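Local structure of gamma-glutamyl-gamma-aminobutyraldehyde dehydrogenase (Burkholderia cenocepacia, 4LIH) at residues Lys119-Gly122 with Asp123-Thr126; Ile301-Met305 with Gly306-Thr310; Asp320-Asp323 with Ala324-Lys328; Ser441-Thr444 with Thr445-Val449. The protein probably oxidises aldehydes, among them gamma-glutamyl-gamma-aminobutyraldehyde, to the corresponding acids with NAD(P)+ as cofactor. All coordinates share one frame; numbering follows the deposited sequence. Where two conformers were deposited one is given.

Contact 1: residues Lys119-Gly122 with Asp123-Thr126; sequences KPIG and DTTT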
loop_
_atom_site.group_PDB
_atom_site.type_symbol
_atom_site.label_atom_id
_atom_site.label_comp_id
_atom_site.label_asym_id
_atom_site.label_seq_id
_atom_site.Cartn_x
_atom_site.Cartn_y
_atom_site.Cartn_z
ATOM N N LYS A 119 -25.196 25.506 -18.634
ATOM C CA LYS A 119 -23.963 25.764 -17.913
ATOM C C LYS A 119 -23.030 26.750 -18.619
ATOM O O LYS A 119 -22.733 26.559 -19.793
ATOM C CB LYS A 119 -23.270 24.422 -17.738
ATOM C CG LYS A 119 -24.034 23.450 -16.841
ATOM C CD LYS A 119 -23.502 22.019 -17.047
ATOM C CE LYS A 119 -22.038 21.858 -16.680
ATOM N NZ LYS A 119 -21.821 21.612 -15.227
ATOM N N PRO A 120 -22.545 27.797 -17.912
ATOM C CA PRO A 120 -21.714 28.780 -18.610
ATOM C C PRO A 120 -20.607 28.139 -19.498
ATOM O O PRO A 120 -19.940 27.177 -19.077
ATOM C CB PRO A 120 -21.105 29.584 -17.455
ATOM C CG PRO A 120 -22.161 29.553 -16.379
ATOM C CD PRO A 120 -22.719 28.136 -16.487
ATOM N N ILE A 121 -20.374 28.708 -20.688
ATOM C CA ILE A 121 -19.347 28.254 -21.585
ATOM C C ILE A 121 -17.933 28.465 -20.995
ATOM O O ILE A 121 -17.035 27.684 -21.280
ATOM C CB ILE A 121 -19.511 28.910 -23.011
ATOM C CG1 ILE A 121 -18.612 28.237 -24.067
ATOM C CG2 ILE A 121 -19.267 30.396 -22.965
ATOM C CD1 ILE A 121 -19.069 26.839 -24.485
ATOM N N GLY A 122 -17.767 29.475 -20.142
ATOM C CA GLY A 122 -16.505 29.715 -19.450
ATOM C C GLY A 122 -16.223 28.560 -18.466
ATOM O O GLY A 122 -15.065 28.259 -18.144
ATOM N N ASP A 123 -17.279 27.932 -17.962
ATOM C CA ASP A 123 -17.182 26.769 -17.089
ATOM C C ASP A 123 -16.933 25.457 -17.846
ATOM O O ASP A 123 -16.048 24.654 -17.486
ATOM C CB ASP A 123 -18.488 26.632 -16.262
ATOM C CG ASP A 123 -18.700 27.781 -15.207
ATOM O OD1 ASP A 123 -17.810 28.639 -14.985
ATOM O OD2 ASP A 123 -19.760 27.758 -14.513
ATOM N N THR A 124 -17.741 25.195 -18.879
ATOM C CA THR A 124 -17.660 23.911 -19.609
ATOM C C THR A 124 -16.347 23.692 -20.348
ATOM O O THR A 124 -15.864 22.560 -20.450
ATOM C CB THR A 124 -18.841 23.664 -20.567
ATOM O OG1 THR A 124 -18.899 24.681 -21.586
ATOM C CG2 THR A 124 -20.127 23.595 -19.786
ATOM N N THR A 125 -15.772 24.784 -20.851
ATOM C CA THR A 125 -14.497 24.742 -21.527
ATOM C C THR A 125 -13.302 24.526 -20.616
ATOM O O THR A 125 -12.245 24.087 -21.089
ATOM C CB THR A 125 -14.235 26.018 -22.357
ATOM O OG1 THR A 125 -14.255 27.164 -21.501
ATOM C CG2 THR A 125 -15.279 26.171 -23.467
ATOM N N THR A 126 -13.461 24.817 -19.320
ATOM C CA THR A 126 -12.365 24.784 -18.397
ATOM C C THR A 126 -12.499 23.797 -17.228
ATOM O O THR A 126 -11.496 23.335 -16.708
ATOM C CB THR A 126 -12.105 26.176 -17.796
ATOM O OG1 THR A 126 -13.238 26.584 -17.015
ATOM C CG2 THR A 126 -11.847 27.158 -18.901
#

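Contact 2: residues Ile301-Met305 with Gly306-Thr310; sequences IFYNM and GEMCT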
loop_
_atom_site.group_PDB
_atom_site.type_symbol
_atom_site.label_atom_id
_atom_site.label_comp_id
_atom_site.label_asym_id
_atom_site.label_seq_id
_atom_site.Cartn_x
_atom_site.Cartn_y
_atom_site.Cartn_z
ATOM N N ILE A 301 -21.813 28.142 -3.555
ATOM C CA ILE A 301 -23.266 28.035 -3.660
ATOM C C ILE A 301 -23.811 28.568 -4.954
ATOM O O ILE A 301 -24.915 28.251 -5.309
ATOM C CB ILE A 301 -23.958 28.738 -2.439
ATOM C CG1 ILE A 301 -25.487 28.544 -2.423
ATOM C CG2 ILE A 301 -23.628 30.248 -2.361
ATOM C CD1 ILE A 301 -25.925 27.067 -2.518
ATOM N N PHE A 302 -23.052 29.409 -5.662
ATOM C CA PHE A 302 -23.559 30.008 -6.883
ATOM C C PHE A 302 -22.914 29.440 -8.138
ATOM O O PHE A 302 -23.515 29.545 -9.200
ATOM C CB PHE A 302 -23.407 31.553 -6.835
ATOM C CG PHE A 302 -24.062 32.199 -5.634
ATOM C CD1 PHE A 302 -25.277 31.777 -5.168
ATOM C CD2 PHE A 302 -23.449 33.254 -4.993
ATOM C CE1 PHE A 302 -25.873 32.366 -4.059
ATOM C CE2 PHE A 302 -24.030 33.829 -3.904
ATOM C CZ PHE A 302 -25.261 33.390 -3.443
ATOM N N TYR A 303 -21.729 28.838 -8.021
ATOM C CA TYR A 303 -21.113 28.089 -9.111
ATOM C C TYR A 303 -22.052 26.982 -9.660
ATOM O O TYR A 303 -22.653 26.237 -8.912
ATOM C CB TYR A 303 -19.762 27.453 -8.710
ATOM C CG TYR A 303 -19.156 26.751 -9.914
ATOM C CD1 TYR A 303 -18.488 27.484 -10.864
ATOM C CD2 TYR A 303 -19.275 25.391 -10.111
ATOM C CE1 TYR A 303 -17.951 26.899 -11.986
ATOM C CE2 TYR A 303 -18.731 24.793 -11.253
ATOM C CZ TYR A 303 -18.076 25.597 -12.169
ATOM O OH TYR A 303 -17.516 25.163 -13.313
ATOM N N ASN A 304 -22.154 26.889 -10.976
ATOM C CA ASN A 304 -23.114 25.983 -11.620
ATOM C C ASN A 304 -24.539 26.165 -11.144
ATOM O O ASN A 304 -25.308 25.230 -11.008
ATOM C CB ASN A 304 -22.683 24.534 -11.410
ATOM C CG ASN A 304 -23.098 23.654 -12.537
ATOM O OD1 ASN A 304 -22.826 23.960 -13.677
ATOM N ND2 ASN A 304 -23.778 22.562 -12.229
ATOM N N MET A 305 -24.887 27.403 -10.848
ATOM C CA MET A 305 -26.234 27.730 -10.398
ATOM C C MET A 305 -26.694 27.042 -9.098
ATOM O O MET A 305 -27.880 26.814 -8.921
ATOM C CB MET A 305 -27.237 27.396 -11.516
ATOM C CG MET A 305 -26.992 28.143 -12.829
ATOM S SD MET A 305 -25.540 27.672 -13.854
ATOM C CE MET A 305 -26.126 26.219 -14.716
ATOM N N GLY A 306 -25.788 26.658 -8.219
ATOM C CA GLY A 306 -26.179 25.950 -6.960
ATOM C C GLY A 306 -26.587 24.515 -7.202
ATOM O O GLY A 306 -26.983 23.824 -6.281
ATOM N N GLU A 307 -26.471 24.082 -8.455
ATOM C CA GLU A 307 -26.867 22.730 -8.895
ATOM C C GLU A 307 -25.629 21.871 -8.733
ATOM O O GLU A 307 -24.977 21.443 -9.674
ATOM C CB GLU A 307 -27.369 22.680 -10.336
ATOM C CG GLU A 307 -28.581 23.571 -10.600
ATOM C CD GLU A 307 -28.938 23.787 -12.056
ATOM O OE1 GLU A 307 -30.140 24.108 -12.298
ATOM O OE2 GLU A 307 -28.082 23.658 -12.968
ATOM N N MET A 308 -25.328 21.621 -7.495
ATOM C CA MET A 308 -24.083 20.964 -7.111
ATOM C C MET A 308 -24.433 20.187 -5.862
ATOM O O MET A 308 -24.900 20.773 -4.872
ATOM C CB MET A 308 -23.019 21.969 -6.748
ATOM C CG MET A 308 -22.324 22.661 -7.894
ATOM S SD MET A 308 -20.842 23.507 -7.277
ATOM C CE MET A 308 -21.565 24.801 -6.272
ATOM N N CYS A 309 -24.190 18.890 -5.885
ATOM C CA CYS A 309 -24.547 18.094 -4.725
ATOM C C CYS A 309 -23.758 18.558 -3.470
ATOM O O CYS A 309 -24.258 18.494 -2.281
ATOM C CB CYS A 309 -24.264 16.644 -5.037
ATOM S SG CYS A 309 -25.428 15.933 -6.245
ATOM N N THR A 310 -22.510 18.963 -3.730
ATOM C CA THR A 310 -21.599 19.429 -2.638
ATOM C C THR A 310 -21.711 20.930 -2.373
ATOM O O THR A 310 -20.839 21.497 -1.698
ATOM C CB THR A 310 -20.103 19.207 -2.922
ATOM O OG1 THR A 310 -19.757 19.756 -4.215
ATOM C CG2 THR A 310 -19.722 17.774 -2.836
#

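Contact 3: residues Asp320-Asp323 with Ala324-Lys328; sequences DIKD and AFIEK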
loop_
_atom_site.group_PDB
_atom_site.type_symbol
_atom_site.label_atom_id
_atom_site.label_comp_id
_atom_site.label_asym_id
_atom_site.label_seq_id
_atom_site.Cartn_x
_atom_site.Cartn_y
_atom_site.Cartn_z
ATOM N N ASP A 320 -18.896 37.280 15.740
ATOM C CA ASP A 320 -17.908 38.327 15.841
ATOM C C ASP A 320 -17.570 38.899 14.477
ATOM O O ASP A 320 -17.289 40.079 14.364
ATOM C CB ASP A 320 -16.609 37.807 16.506
ATOM C CG ASP A 320 -16.719 37.657 18.024
ATOM O OD1 ASP A 320 -17.776 37.969 18.604
ATOM O OD2 ASP A 320 -15.737 37.214 18.640
ATOM N N ILE A 321 -17.571 38.056 13.444
ATOM C CA ILE A 321 -17.218 38.489 12.095
ATOM C C ILE A 321 -18.421 38.528 11.149
ATOM O O ILE A 321 -18.266 38.841 9.967
ATOM C CB ILE A 321 -16.112 37.607 11.482
ATOM C CG1 ILE A 321 -16.522 36.124 11.431
ATOM C CG2 ILE A 321 -14.810 37.778 12.263
ATOM C CD1 ILE A 321 -15.707 35.333 10.420
ATOM N N LYS A 322 -19.608 38.257 11.666
ATOM C CA LYS A 322 -20.798 38.075 10.792
ATOM C C LYS A 322 -21.162 39.295 9.938
ATOM O O LYS A 322 -21.434 39.160 8.733
ATOM C CB LYS A 322 -22.019 37.588 11.582
ATOM C CG LYS A 322 -23.224 37.319 10.669
ATOM C CD LYS A 322 -24.444 36.739 11.367
ATOM C CE LYS A 322 -25.097 37.729 12.324
ATOM N NZ LYS A 322 -26.123 38.591 11.695
ATOM N N ASP A 323 -21.186 40.479 10.542
ATOM C CA ASP A 323 -21.583 41.701 9.808
ATOM C C ASP A 323 -20.654 41.968 8.629
ATOM O O ASP A 323 -21.100 42.166 7.508
ATOM C CB ASP A 323 -21.545 42.949 10.702
ATOM C CG ASP A 323 -22.691 43.018 11.698
ATOM O OD1 ASP A 323 -23.672 42.241 11.580
ATOM O OD2 ASP A 323 -22.615 43.907 12.590
ATOM N N ALA A 324 -19.357 41.988 8.906
ATOM C CA ALA A 324 -18.349 42.223 7.883
ATOM C C ALA A 324 -18.342 41.125 6.821
ATOM O O ALA A 324 -18.092 41.405 5.653
ATOM C CB ALA A 324 -16.968 42.309 8.512
ATOM N N PHE A 325 -18.571 39.878 7.248
ATOM C CA PHE A 325 -18.531 38.763 6.346
ATOM C C PHE A 325 -19.700 38.808 5.369
ATOM O O PHE A 325 -19.490 38.642 4.168
ATOM C CB PHE A 325 -18.528 37.424 7.096
ATOM C CG PHE A 325 -18.080 36.278 6.237
ATOM C CD1 PHE A 325 -16.725 36.074 5.994
ATOM C CD2 PHE A 325 -18.991 35.481 5.600
ATOM C CE1 PHE A 325 -16.298 35.037 5.178
ATOM C CE2 PHE A 325 -18.567 34.436 4.790
ATOM C CZ PHE A 325 -17.236 34.224 4.577
ATOM N N ILE A 326 -20.907 39.050 5.887
ATOM C CA ILE A 326 -22.110 39.134 5.058
ATOM C C ILE A 326 -21.940 40.296 4.052
ATOM O O ILE A 326 -22.229 40.145 2.866
ATOM C CB ILE A 326 -23.403 39.256 5.928
ATOM C CG1 ILE A 326 -23.691 37.912 6.640
ATOM C CG2 ILE A 326 -24.643 39.625 5.098
ATOM C CD1 ILE A 326 -24.795 38.017 7.704
ATOM N N GLU A 327 -21.426 41.447 4.502
ATOM C CA GLU A 327 -21.107 42.515 3.551
ATOM C C GLU A 327 -20.242 42.017 2.370
ATOM O O GLU A 327 -20.583 42.266 1.219
ATOM C CB GLU A 327 -20.456 43.719 4.239
ATOM C CG GLU A 327 -20.211 44.886 3.292
ATOM C CD GLU A 327 -19.486 46.064 3.940
ATOM O OE1 GLU A 327 -18.752 45.871 4.935
ATOM O OE2 GLU A 327 -19.580 47.181 3.382
ATOM N N LYS A 328 -19.158 41.297 2.654
ATOM C CA LYS A 328 -18.256 40.797 1.616
ATOM C C LYS A 328 -18.927 39.756 0.717
ATOM O O LYS A 328 -18.695 39.730 -0.490
ATOM C CB LYS A 328 -16.969 40.232 2.251
ATOM C CG LYS A 328 -16.106 41.308 2.945
ATOM C CD LYS A 328 -15.005 40.667 3.777
ATOM C CE LYS A 328 -14.080 41.678 4.438
ATOM N NZ LYS A 328 -13.377 42.584 3.499
HETATM O O HOH W 1 -18.509 41.879 11.839
#

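Contact 4: residues Ser441-Thr444 with Thr445-Val449; sequences SNLT and TAHDV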
loop_
_atom_site.group_PDB
_atom_site.type_symbol
_atom_site.label_atom_id
_atom_site.label_comp_id
_atom_site.label_asym_id
_atom_site.label_seq_id
_atom_site.Cartn_x
_atom_site.Cartn_y
_atom_site.Cartn_z
ATOM N N SER A 441 -7.019 29.898 10.906
ATOM C CA SER A 441 -5.575 29.969 10.825
ATOM C C SER A 441 -4.878 29.059 11.841
ATOM O O SER A 441 -3.662 28.894 11.779
ATOM C CB SER A 441 -5.106 31.438 10.997
ATOM O OG SER A 441 -5.525 31.923 12.261
ATOM N N ASN A 442 -5.637 28.477 12.768
ATOM C CA ASN A 442 -5.084 27.789 13.928
ATOM C C ASN A 442 -4.867 26.320 13.604
ATOM O O ASN A 442 -5.771 25.664 13.141
ATOM C CB ASN A 442 -6.030 27.913 15.124
ATOM C CG ASN A 442 -5.458 27.322 16.394
ATOM O OD1 ASN A 442 -5.594 26.135 16.665
ATOM N ND2 ASN A 442 -4.797 28.158 17.191
ATOM N N LEU A 443 -3.654 25.838 13.843
ATOM C CA LEU A 443 -3.267 24.460 13.538
ATOM C C LEU A 443 -4.157 23.445 14.206
ATOM O O LEU A 443 -4.737 22.571 13.539
ATOM C CB LEU A 443 -1.822 24.238 13.926
ATOM C CG LEU A 443 -1.331 22.789 13.870
ATOM C CD1 LEU A 443 -1.023 22.459 12.416
ATOM C CD2 LEU A 443 -0.113 22.617 14.806
ATOM N N THR A 444 -4.346 23.581 15.517
ATOM C CA THR A 444 -5.175 22.632 16.278
ATOM C C THR A 444 -6.646 22.667 15.880
ATOM O O THR A 444 -7.276 21.609 15.679
ATOM C CB THR A 444 -4.950 22.813 17.804
ATOM O OG1 THR A 444 -3.625 22.374 18.120
ATOM C CG2 THR A 444 -5.922 22.008 18.647
ATOM N N THR A 445 -7.194 23.863 15.729
ATOM C CA THR A 445 -8.585 24.014 15.291
ATOM C C THR A 445 -8.797 23.339 13.935
ATOM O O THR A 445 -9.762 22.577 13.734
ATOM C CB THR A 445 -8.950 25.503 15.214
ATOM O OG1 THR A 445 -8.752 26.086 16.511
ATOM C CG2 THR A 445 -10.386 25.711 14.768
ATOM N N ALA A 446 -7.887 23.599 13.001
ATOM C CA ALA A 446 -8.025 23.028 11.663
ATOM C C ALA A 446 -8.125 21.501 11.694
ATOM O O ALA A 446 -9.064 20.920 11.121
ATOM C CB ALA A 446 -6.891 23.457 10.764
ATOM N N HIS A 447 -7.178 20.855 12.350
ATOM C CA HIS A 447 -7.183 19.403 12.381
ATOM C C HIS A 447 -8.274 18.833 13.253
ATOM O O HIS A 447 -8.874 17.818 12.882
ATOM C CB HIS A 447 -5.823 18.843 12.791
ATOM C CG HIS A 447 -4.760 19.051 11.759
ATOM N ND1 HIS A 447 -4.629 18.251 10.652
ATOM C CD2 HIS A 447 -3.757 19.953 11.691
ATOM C CE1 HIS A 447 -3.617 18.667 9.919
ATOM N NE2 HIS A 447 -3.066 19.704 10.536
ATOM N N ASP A 448 -8.571 19.474 14.374
ATOM C CA ASP A 448 -9.559 18.929 15.285
ATOM C C ASP A 448 -10.969 19.036 14.719
ATOM O O ASP A 448 -11.726 18.083 14.812
ATOM C CB ASP A 448 -9.490 19.605 16.647
ATOM C CG ASP A 448 -10.308 18.894 17.671
ATOM O OD1 ASP A 448 -10.308 17.652 17.666
ATOM O OD2 ASP A 448 -10.983 19.564 18.477
ATOM N N VAL A 449 -11.316 20.193 14.152
ATOM C CA VAL A 449 -12.625 20.383 13.511
ATOM C C VAL A 449 -12.748 19.499 12.259
ATOM O O VAL A 449 -13.806 18.882 12.025
ATOM C CB VAL A 449 -12.903 21.869 13.170
ATOM C CG1 VAL A 449 -14.127 22.011 12.272
ATOM C CG2 VAL A 449 -13.162 22.694 14.407
#

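Contact 1: residues Lys119-Gly122 with Asp123-Thr126
The Pro-120 ring lies alongside the carboxylate of Asp-123, the two side chains pointing the same way, with Pro-120 CG 3.5 Å from Asp-123 OD2. That overlap follows from the aspartate torsion: CG sits beside its own backbone N (chi1 -68°), which swings the carboxylate back over the residue at the N-cap. The Pro-120 carbonyl opens the helix, taking a well-directed bond from Thr-124 N (3.0 Å, N-H...O 160°) and a weak, bent one from Asp-123 N.

Two threonines then bond back to the previous turn. Ile-121 O is gripped twice by one residue, by the hydroxyl Thr-125 OG1 at 2.8 Å and by the amide Thr-125 N at 3.2 Å; the hydroxyl lies in the carbonyl plane, while the amide is tilted from it. Thr-126 repeats the hydroxyl bond one residue on, OG1 reaching Gly-122 O at 2.7 Å. Both hydroxyls get there because OG1 stands between the backbone N and the carbonyl carbon, aimed back down the helix.

On another side, Thr-124 CG2 packs 3.8 Å from Lys-119 CB, while the lysine ammonium goes elsewhere, to a salt bridge with Asp-128 and to Asn-176 O. Thr-124 OG1 is taken up by Thr-114 and Ser-110 of the preceding helix. This is the first turn of helix 121-142, with a proline N-cap and threonine hydroxyls bonded to carbonyls four residues back.

Contact 2: residues Ile301-Met305 with Gly306-Thr310
This is a tight turn beyond the C-terminal end of helix 290-302, buried where the chain leaves the helix on its way to strand 314-318; it combines a Met-aromatic contact with an inverse gamma turn centred on Glu-307. The chain folds back on itself through two successive backbone bonds: Gly-306 N to Tyr-303 O (3.2 Å) and Glu-307 N to Asn-304 O (3.0 Å). In both, the donor stands well above the carbonyl plane, as the sharp curvature demands. Asn-304, Met-305 and Gly-306 all have positive phi.

Asn-304 closes the loop with its side chain. Its ND2 donates to Glu-307 O at 3.0 Å, with the acceptor nearly in the plane of the amide and the N-H...O angle at 157°. The rest of that amide is held from outside: the OD1 end is held by Lys-119, and ND2 also reaches Asn-176 O, so its rotation is well fixed. Asn-176 ND2 in turn bonds Glu-307 O, giving that carbonyl a second donor.

Met-305 runs at a slant across Glu-307, its bent chain bringing CE 3.7 Å from Glu-307 OE2. Cys-309 N and Thr-310 OG1 bond the sulfonate oxygens of a bound MES, a buffer molecule that may mark a pocket.

Met-308 crosses Tyr-303 at about a right angle. Its bend at chi3 (-68°) lays CE 3.2 Å from Tyr-303 O, while SD comes at the ring edge, near the ring plane and 3.7 Å from Tyr-303 CD2.

Contact 3: residues Asp320-Asp323 with Ala324-Lys328
Lys-322 and Ile-326 lie side by side one helical turn apart, both pointing the same way, and their closest atoms, Lys-322 CG and Ile-326 CD1, are only 3.4 Å apart, tighter than usual for two carbons. The isoleucine brings its longer branch there because CG1 is beside its own backbone N (chi1 -71°) and the chain then runs out extended; CG1 passes 3.3 Å from Lys-322 O on the way. That same carbonyl accepts from Ile-326 N at 2.9 Å, and the bond is nearly straight (168°).

The bonds on either side of it in the sequence run from Phe-325 N to Ile-321 O (2.9 Å) and from Glu-327 N to Asp-323 O (3.1 Å). These are the i to i+4 bonds of an alpha helix, here the early turns of helix 319-333, which follows strand 314-318 directly. Ala-324 N also belongs to this start: it donates to a water at 3.1 Å, and the water makes a weak bond to Asp-320 O, standing in for the direct backbone link.

Beyond the helix itself, the Phe-325 ring packs on Leu-315 and Val-317 of strand 314-318, on Val-283 of strand 280-283 and on helix 290-302. Ile-326 touches Arg-372 and Val-374 of strand 372-375. The lysine chain bends at chi3 and chi4, and its NZ forms a salt bridge with Glu-395.

Contact 4: residues Ser441-Thr444 with Thr445-Val449
The His-447 imidazole is met at its edge, in plane, by Leu-443 CD1, which lies 3.8 Å from His-447 CD2, and Leu-443 O also comes to the edge, 3.4 Å from that same carbon. The ring is brought there by a CG beside its backbone N (chi1 -69°), leaning it back toward the residue one turn earlier. Leu-443 and His-447 cross obliquely, and their backbones are joined by a straight bond from His-447 N to Leu-443 O (3.2 Å).

The other flat group is the amide of Asn-442, at the N-cap. With CG anti to the backbone N (chi1 -175°), it turns OD1 over the start of the helix, where Thr-445 N donates to it at 2.9 Å. The donor is in the carbonyl plane, on a lone pair. Asn-442 also gives its backbone O to Ala-446 N at 3.0 Å, so this one residue takes two amides of the first turn. Asp-448 N continues the pattern on Thr-444 O at 2.8 Å.

Helix 443-452 is the crossover helix of a beta-alpha-beta unit between strands 435-439 and 457-460. Its His-447 NE2 bonds His-447 NE2 of the second subunit, the rings meeting with planes at about 40°, while Thr-444 OG1 bonds Leu-503 O of the third. A hydrogen bond between equivalent imidazole nitrogens implies that one ring donates while the other accepts, so the two histidines probably differ in whether NE2 carries a proton.

In the fold
Contacts 1 and 2 touch directly, their centres 14 Å apart: Lys-119 NZ lies 3.0 Å from Asn-304 OD1, a probable hydrogen bond, Pro-120 CD rests 3.9 Å from Met-305 SD, and Asp-123 OD2 packs against the Tyr-303 ring. Contact 2 is also the one beside the MES, with the Met-308 side chain about 4 Å from it and about 12 Å from that of Glu-274, the predicted active-site residue. Contacts 3 and 4 lie further out, with centres 32 and 29 Å from the chain centre and nearest atoms about 10 Å apart. Both their helices follow strands of one mixed sheet, but contact 4 alone meets neighbouring subunits.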